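Side-chain contacts in protein-tyrosine-phosphatase (Chaetomium thermophilum var. thermophilum DSM 1495, PDB 5M43), which probably removes phosphate from phosphotyrosine, phosphoserine and phosphothreonine in proteins, as the dual-specificity phosphatase domain of a Yvh1 protein linked to the ribosome: residues R24-H29 with V98-C103; T32-V37 with E47-V52; E137-A142 with Q162-W167. All coordinates share one frame; numbering follows the deposited sequence. Where two conformers were deposited one is given.

In the fold
Contacts 1 and 2 are neighbours, with centres 8 Å apart, and both reach the same sheet, in which strands 99-102 and 33-36 lie side by side. Lys-27 and Glu-47 join them by a salt bridge and Ile-26 packs on Phe-49, so helix 23-29 and the short turn of helix at 47-50 also touch each other. Contact 1 is small and partly buried; contact 2 is buried, with a water at its polar end. Contact 3, about 25 Å from contact 1 and 28 Å from contact 2 between centres, is a buried helix-helix contact on the opposite side of the chain's centre. There a methyl lies on an indole face, where the sheet contacts use aliphatic ends, a ring edge and backbone carbonyls.

Contact 1 of 3, residues R24-H29 with V98-C103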
# COMPACT_ATOMS: atom_id res chain seq x y z
N ARG A 24 3.55 14.47 14.14
CA ARG A 24 4.35 15.43 13.39
C ARG A 24 4.52 15.03 11.93
O ARG A 24 4.51 15.88 11.04
CB ARG A 24 5.71 15.56 14.07
CG ARG A 24 6.47 16.75 13.58
CD ARG A 24 7.90 16.74 14.15
NE ARG A 24 7.94 16.95 15.58
CZ ARG A 24 7.95 18.14 16.18
NH1 ARG A 24 7.86 19.27 15.48
NH2 ARG A 24 8.05 18.23 17.50
N LEU A 25 4.67 13.73 11.66
CA LEU A 25 4.88 13.28 10.29
C LEU A 25 3.57 13.23 9.54
O LEU A 25 3.54 13.49 8.34
CB LEU A 25 5.54 11.88 10.28
CG LEU A 25 6.91 11.79 10.99
CD1 LEU A 25 7.50 10.42 10.68
CD2 LEU A 25 7.84 12.90 10.53
N ILE A 26 2.49 12.80 10.21
CA ILE A 26 1.17 12.87 9.58
C ILE A 26 0.90 14.30 9.12
O ILE A 26 0.43 14.53 8.00
CB ILE A 26 0.13 12.37 10.61
CG1 ILE A 26 0.40 10.91 11.05
CG2 ILE A 26 -1.28 12.69 10.14
CD1 ILE A 26 0.79 9.93 10.01
N LYS A 27 1.20 15.28 9.98
CA LYS A 27 0.94 16.68 9.63
C LYS A 27 1.89 17.16 8.55
O LYS A 27 1.49 17.90 7.65
CB LYS A 27 1.02 17.58 10.86
CG LYS A 27 -0.20 17.40 11.80
CD LYS A 27 0.23 17.58 13.26
CE LYS A 27 0.53 19.03 13.58
NZ LYS A 27 -0.71 19.85 13.33
N GLU A 28 3.17 16.74 8.62
CA GLU A 28 4.16 17.19 7.62
C GLU A 28 3.77 16.80 6.21
O GLU A 28 3.89 17.61 5.28
CB GLU A 28 5.54 16.57 7.94
CG GLU A 28 6.63 16.96 6.92
CD GLU A 28 7.98 16.31 7.18
OE1 GLU A 28 8.06 15.48 8.13
OE2 GLU A 28 8.91 16.63 6.44
N HIS A 29 3.27 15.58 6.04
CA HIS A 29 2.89 15.08 4.74
C HIS A 29 1.43 15.28 4.45
O HIS A 29 1.01 14.90 3.35
CB HIS A 29 3.26 13.57 4.65
CG HIS A 29 4.73 13.34 4.85
ND1 HIS A 29 5.68 13.97 4.07
CD2 HIS A 29 5.41 12.59 5.75
CE1 HIS A 29 6.88 13.62 4.48
NE2 HIS A 29 6.75 12.77 5.48
N VAL A 98 -4.41 12.18 0.79
CA VAL A 98 -3.03 11.72 0.89
C VAL A 98 -3.04 10.45 1.73
O VAL A 98 -3.45 10.48 2.91
CB VAL A 98 -2.12 12.78 1.54
CG1 VAL A 98 -0.67 12.21 1.85
CG2 VAL A 98 -2.06 14.03 0.62
N VAL A 99 -2.57 9.35 1.15
CA VAL A 99 -2.71 8.04 1.77
C VAL A 99 -1.38 7.52 2.30
O VAL A 99 -0.39 7.44 1.54
CB VAL A 99 -3.24 7.00 0.77
CG1 VAL A 99 -3.37 5.60 1.45
CG2 VAL A 99 -4.60 7.44 0.20
N LEU A 100 -1.37 7.14 3.58
CA LEU A 100 -0.24 6.41 4.19
C LEU A 100 -0.66 4.95 4.30
O LEU A 100 -1.73 4.68 4.84
CB LEU A 100 0.09 6.93 5.59
CG LEU A 100 1.01 6.02 6.41
CD1 LEU A 100 2.43 5.94 5.76
CD2 LEU A 100 1.10 6.62 7.86
N VAL A 101 0.21 4.05 3.85
CA VAL A 101 0.04 2.62 4.09
C VAL A 101 1.18 2.24 5.02
O VAL A 101 2.36 2.45 4.69
CB VAL A 101 0.08 1.80 2.79
CG1 VAL A 101 -0.16 0.25 3.10
CG2 VAL A 101 -0.97 2.31 1.76
N HIS A 102 0.87 1.66 6.17
CA HIS A 102 1.98 1.28 7.06
C HIS A 102 1.79 -0.13 7.62
O HIS A 102 0.69 -0.69 7.62
CB HIS A 102 2.13 2.26 8.28
CG HIS A 102 1.16 1.95 9.38
ND1 HIS A 102 1.48 1.12 10.45
CD2 HIS A 102 -0.13 2.34 9.57
CE1 HIS A 102 0.43 1.01 11.23
NE2 HIS A 102 -0.55 1.76 10.74
N CYS A 103 2.86 -0.66 8.21
CA CYS A 103 2.76 -1.93 8.94
C CYS A 103 3.68 -1.82 10.15
O CYS A 103 3.73 -0.74 10.76
CB CYS A 103 3.11 -3.15 8.06
SG CYS A 103 4.70 -3.10 7.18
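His-29 and Val-98 meet through a backbone carbonyl and a methyl group. Val-98 CG1 comes to 3.5 Å from His-29 O, with CB and CG2 farther off, at 4.2 Å. The valine's first torsion (chi1 172°) sets CG1 opposite its own backbone N and so turns this branch to the end of segment 24-29. The CB of His-29 points toward the strand and lies 5.0 Å from Val-98 CG1; the imidazole beyond it lies farther from 98-103 and meets the ring of Phe-13, the planes about 35° apart. Val-98 and Leu-100 touch that same phenylalanine, so Phe-13 of strand 12-15 touches both sides of the contact.

Three residues back along the helix, Ile-26 makes the apolar half of the contact. Its CB leaves the backbone alongside strand 99-102, yet the end of the chain swings closer, and CD1 reaches CD2 of Leu-100 at 4.0 Å. The two side chains cross at about a right angle, one methyl against one methyl.

Strand 99-102 runs on into Cys-103, where the HCX5R signature of the protein tyrosine phosphatases begins with His-102 and Cys-103. The helix therefore packs on the strand that leads to this loop. Its chemistry is plain dispersion with one carbon-to-carbonyl touch: shape, and little directional bonding, places helix 23-29 against this strand.

Contact 2 of 3, residues T32-V37 with E47-V52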
# COMPACT_ATOMS: atom_id res chain seq x y z
N THR A 32 -4.22 12.16 5.03
CA THR A 32 -5.65 12.17 5.35
C THR A 32 -6.21 10.77 5.55
O THR A 32 -7.31 10.62 6.14
CB THR A 32 -6.44 12.84 4.21
OG1 THR A 32 -6.17 12.16 2.97
CG2 THR A 32 -6.05 14.30 4.04
N HIS A 33 -5.52 9.76 5.07
CA HIS A 33 -6.01 8.38 5.06
C HIS A 33 -4.88 7.50 5.51
O HIS A 33 -3.76 7.66 5.03
CB HIS A 33 -6.47 7.90 3.67
CG HIS A 33 -7.71 8.58 3.17
ND1 HIS A 33 -7.75 9.92 2.83
CD2 HIS A 33 -8.93 8.08 2.89
CE1 HIS A 33 -8.97 10.22 2.40
NE2 HIS A 33 -9.71 9.12 2.44
N ILE A 34 -5.15 6.57 6.43
CA ILE A 34 -4.14 5.61 6.88
C ILE A 34 -4.70 4.20 6.68
O ILE A 34 -5.77 3.87 7.21
CB ILE A 34 -3.75 5.83 8.35
CG1 ILE A 34 -3.08 7.22 8.52
CG2 ILE A 34 -2.83 4.68 8.85
CD1 ILE A 34 -2.65 7.50 9.93
N LEU A 35 -3.98 3.39 5.90
CA LEU A 35 -4.24 1.94 5.82
C LEU A 35 -3.18 1.24 6.65
O LEU A 35 -1.99 1.29 6.32
CB LEU A 35 -4.17 1.50 4.35
CG LEU A 35 -4.25 -0.02 4.15
CD1 LEU A 35 -5.59 -0.56 4.68
CD2 LEU A 35 -4.08 -0.38 2.68
N SER A 36 -3.62 0.59 7.74
CA SER A 36 -2.76 -0.24 8.58
C SER A 36 -2.85 -1.67 8.09
O SER A 36 -3.87 -2.35 8.29
CB SER A 36 -3.14 -0.13 10.05
OG SER A 36 -3.23 1.23 10.48
N VAL A 37 -1.78 -2.18 7.49
CA VAL A 37 -1.75 -3.59 7.09
C VAL A 37 -1.16 -4.31 8.29
O VAL A 37 -0.04 -4.83 8.23
CB VAL A 37 -0.94 -3.82 5.81
CG1 VAL A 37 -1.17 -5.22 5.25
CG2 VAL A 37 -1.36 -2.77 4.69
N GLU A 47 -5.21 15.66 17.77
CA GLU A 47 -5.80 16.42 16.66
C GLU A 47 -5.32 15.93 15.31
O GLU A 47 -6.06 15.97 14.33
CB GLU A 47 -5.49 17.92 16.83
CG GLU A 47 -3.99 18.29 16.65
CD GLU A 47 -3.59 18.65 15.21
OE1 GLU A 47 -4.46 18.66 14.32
OE2 GLU A 47 -2.39 18.94 14.98
N ALA A 48 -4.07 15.48 15.22
CA ALA A 48 -3.53 15.04 13.94
C ALA A 48 -4.28 13.83 13.41
O ALA A 48 -4.34 13.60 12.19
CB ALA A 48 -2.05 14.69 14.09
N PHE A 49 -4.82 13.01 14.31
CA PHE A 49 -5.50 11.78 13.88
C PHE A 49 -7.02 11.86 13.97
O PHE A 49 -7.68 10.96 13.44
CB PHE A 49 -5.02 10.58 14.71
CG PHE A 49 -3.53 10.29 14.54
CD1 PHE A 49 -3.10 9.48 13.49
CD2 PHE A 49 -2.58 10.83 15.41
CE1 PHE A 49 -1.74 9.22 13.28
CE2 PHE A 49 -1.21 10.57 15.22
CZ PHE A 49 -0.78 9.75 14.17
N ARG A 50 -7.57 12.92 14.57
CA ARG A 50 -8.98 12.93 14.93
C ARG A 50 -9.88 12.70 13.72
O ARG A 50 -10.91 12.01 13.83
CB ARG A 50 -9.32 14.25 15.61
CG ARG A 50 -10.82 14.56 15.64
CD ARG A 50 -11.12 15.65 16.65
NE ARG A 50 -10.87 15.18 18.02
CZ ARG A 50 -11.72 14.43 18.72
NH1 ARG A 50 -12.88 14.07 18.20
NH2 ARG A 50 -11.40 14.04 19.95
N HIS A 51 -9.52 13.25 12.56
CA HIS A 51 -10.39 13.10 11.40
C HIS A 51 -9.79 12.24 10.29
O HIS A 51 -10.31 12.25 9.17
CB HIS A 51 -10.77 14.48 10.85
CG HIS A 51 -11.51 15.34 11.84
ND1 HIS A 51 -12.84 15.15 12.15
CD2 HIS A 51 -11.10 16.38 12.61
CE1 HIS A 51 -13.22 16.03 13.06
NE2 HIS A 51 -12.18 16.79 13.36
N VAL A 52 -8.71 11.50 10.55
CA VAL A 52 -8.16 10.67 9.48
C VAL A 52 -9.11 9.52 9.20
O VAL A 52 -9.84 9.05 10.08
CB VAL A 52 -6.75 10.17 9.82
CG1 VAL A 52 -5.84 11.37 10.14
CG2 VAL A 52 -6.80 9.16 10.95
O HOH W 1 -9.48 12.39 6.15
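Ile-34 sends its side chain from the strand to the rim of the Phe-49 ring. CB points at segment 47-52, and from there the chain forks. The CG2 branch turns to His-102 on the neighbouring strand 99-102, while CG1 carries the other branch onward. With chi2 at -179° that arm is fully extended, and its last atom, CD1, does the touching: 3.9 Å from Phe-49 CE1 and 4.1 Å from Phe-49 CD1. The methyl lies at the ring edge, close to the ring plane. Phe-49 gets its ring there with CG opposite the carbonyl carbon (chi1 -62°), reaching in although its CB does not point straight at the strand.

The other end of the contact is polar. Val-52 CA lies 3.4 Å from Thr-32 O, a CA-H...O contact with 131° at the hydrogen. The same carbonyl oxygen also takes a bond from a water, at 2.8 Å from Thr-32 O, and that water donates to His-51 O as well, bridging the two backbones.

All this belongs to the beta-alpha-beta unit of strand 33-36, helix 47-50 and strand 53-56. Thr-32 and Ile-34 bond through their backbones to Lys-53 of the parallel edge strand, Ser-36 OG bonds to His-102 and His-54, and Ala-23 and Ile-26 of helix 23-29 touch Phe-49.

Contact 3 of 3, residues E137-A142 with Q162-W167; sequences EAVSRA and QLEMWW
Ala-138 and Trp-167 meet where helices 135-147 and 157-168 of the dual-specificity phosphatase fold pack together. The axes of segments 137-142 and 162-167 come within 9.3 Å, at 113° between their N-to-C directions.

The aromatic part is a CH-pi contact. The methyl of Ala-138 sits over the six-membered ring of Trp-167, with CB 3.7 Å from the ring centroid and 16° off the normal. The closest ring atom, CE2, is 3.5 Å from CB. Trp-167 holds CG opposite its backbone N (chi1 180°), which carries the indole across to lie over the neighbouring helix. Replacing Trp-167 by an alanine would probably open a gap over the Ala-138 methyl and leave Leu-119 of helix 109-121 without the indole it also touches.

The aliphatic part centres on Val-139, which has the largest surface buried in this contact. Both its methyls bear on Leu-163: CG1 and CG2 each lie 3.9 Å from Leu-163 CB, and the two side chains cross at about a right angle. Val-139 CG2 also packs on the main chain of the other helix, 3.7 Å from Leu-163 O. Leu-163 goes on to touch Thr-112 and Ile-115 of helix 109-121, so three helices share this packing.

Charged side chains add little across the contact. Within helix 135-147, Arg-141 NH2 and Glu-137 OE2 form a long, weak salt bridge of 3.5 Å, and Glu-164 contributes only the aliphatic part of its chain to the interface: its CG rests 4.0 Å from Val-139 CG2.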
# COMPACT_ATOMS: atom_id res chain seq x y z
N GLU A 137 8.21 -11.44 -12.89
CA GLU A 137 8.93 -10.25 -13.36
C GLU A 137 8.12 -8.98 -13.11
O GLU A 137 8.67 -7.96 -12.69
CB GLU A 137 9.30 -10.37 -14.84
CG GLU A 137 9.59 -8.98 -15.46
CD GLU A 137 10.53 -8.99 -16.67
OE1 GLU A 137 10.79 -10.09 -17.23
OE2 GLU A 137 10.93 -7.88 -17.11
N ALA A 138 6.79 -9.03 -13.30
CA ALA A 138 6.00 -7.83 -13.07
C ALA A 138 6.06 -7.40 -11.61
O ALA A 138 6.25 -6.22 -11.28
CB ALA A 138 4.55 -8.09 -13.53
N VAL A 139 5.93 -8.38 -10.70
CA VAL A 139 5.97 -8.08 -9.28
C VAL A 139 7.34 -7.53 -8.91
O VAL A 139 7.46 -6.61 -8.08
CB VAL A 139 5.62 -9.36 -8.49
CG1 VAL A 139 5.86 -9.18 -6.99
CG2 VAL A 139 4.16 -9.72 -8.74
N SER A 140 8.38 -8.13 -9.48
CA SER A 140 9.75 -7.68 -9.17
C SER A 140 9.96 -6.24 -9.61
O SER A 140 10.61 -5.43 -8.91
CB SER A 140 10.75 -8.60 -9.88
OG SER A 140 12.07 -8.03 -9.70
N ARG A 141 9.43 -5.89 -10.77
CA ARG A 141 9.58 -4.52 -11.22
C ARG A 141 8.84 -3.55 -10.31
O ARG A 141 9.31 -2.42 -10.08
CB ARG A 141 9.12 -4.41 -12.68
CG ARG A 141 10.11 -5.13 -13.60
CD ARG A 141 9.57 -5.38 -15.00
NE ARG A 141 9.17 -4.13 -15.63
CZ ARG A 141 8.93 -4.00 -16.93
NH1 ARG A 141 8.57 -2.81 -17.41
NH2 ARG A 141 9.07 -5.04 -17.73
N ALA A 142 7.66 -3.94 -9.81
CA ALA A 142 6.93 -3.07 -8.88
C ALA A 142 7.67 -2.97 -7.55
O ALA A 142 7.74 -1.87 -6.96
CB ALA A 142 5.49 -3.58 -8.66
N GLN A 162 1.75 -14.47 -3.55
CA GLN A 162 0.36 -14.02 -3.66
C GLN A 162 0.24 -12.82 -4.58
O GLN A 162 -0.78 -12.65 -5.21
CB GLN A 162 -0.21 -13.70 -2.28
CG GLN A 162 -0.25 -14.98 -1.40
CD GLN A 162 -0.65 -14.77 0.03
OE1 GLN A 162 0.10 -15.16 0.96
NE2 GLN A 162 -1.85 -14.33 0.25
N LEU A 163 1.26 -11.95 -4.60
CA LEU A 163 1.24 -10.85 -5.57
C LEU A 163 1.31 -11.37 -7.00
O LEU A 163 0.72 -10.77 -7.91
CB LEU A 163 2.41 -9.89 -5.31
CG LEU A 163 2.19 -9.05 -4.06
CD1 LEU A 163 3.54 -8.35 -3.72
CD2 LEU A 163 1.09 -8.00 -4.24
N GLU A 164 2.04 -12.47 -7.22
CA GLU A 164 2.03 -13.08 -8.55
C GLU A 164 0.65 -13.62 -8.86
O GLU A 164 0.16 -13.45 -9.99
CB GLU A 164 3.09 -14.19 -8.65
CG GLU A 164 4.55 -13.68 -8.63
CD GLU A 164 5.56 -14.81 -8.39
OE1 GLU A 164 6.72 -14.48 -8.05
OE2 GLU A 164 5.18 -15.99 -8.50
N MET A 165 -0.01 -14.23 -7.87
CA MET A 165 -1.41 -14.65 -8.08
C MET A 165 -2.30 -13.46 -8.43
O MET A 165 -3.11 -13.53 -9.36
CB MET A 165 -1.97 -15.33 -6.83
CG MET A 165 -1.10 -16.37 -6.25
SD MET A 165 -1.92 -17.33 -4.95
CE MET A 165 -1.91 -16.56 -3.44
N TRP A 166 -2.16 -12.38 -7.67
CA TRP A 166 -2.93 -11.14 -7.93
C TRP A 166 -2.79 -10.68 -9.39
O TRP A 166 -3.80 -10.45 -10.09
CB TRP A 166 -2.41 -10.10 -6.95
CG TRP A 166 -3.01 -8.70 -7.07
CD1 TRP A 166 -2.35 -7.52 -7.33
CD2 TRP A 166 -4.39 -8.36 -6.87
NE1 TRP A 166 -3.25 -6.48 -7.33
CE2 TRP A 166 -4.49 -6.95 -7.01
CE3 TRP A 166 -5.54 -9.10 -6.54
CZ2 TRP A 166 -5.68 -6.27 -6.87
CZ3 TRP A 166 -6.73 -8.43 -6.38
CH2 TRP A 166 -6.78 -7.01 -6.55
N TRP A 167 -1.56 -10.60 -9.87
CA TRP A 167 -1.30 -10.23 -11.28
C TRP A 167 -1.95 -11.21 -12.24
O TRP A 167 -2.63 -10.82 -13.21
CB TRP A 167 0.21 -10.22 -11.51
CG TRP A 167 0.65 -9.87 -12.93
CD1 TRP A 167 1.06 -10.71 -13.90
CD2 TRP A 167 0.78 -8.54 -13.47
NE1 TRP A 167 1.44 -10.02 -15.02
CE2 TRP A 167 1.29 -8.68 -14.78
CE3 TRP A 167 0.50 -7.26 -12.99
CZ2 TRP A 167 1.51 -7.57 -15.62
CZ3 TRP A 167 0.77 -6.16 -13.80
CH2 TRP A 167 1.23 -6.34 -15.12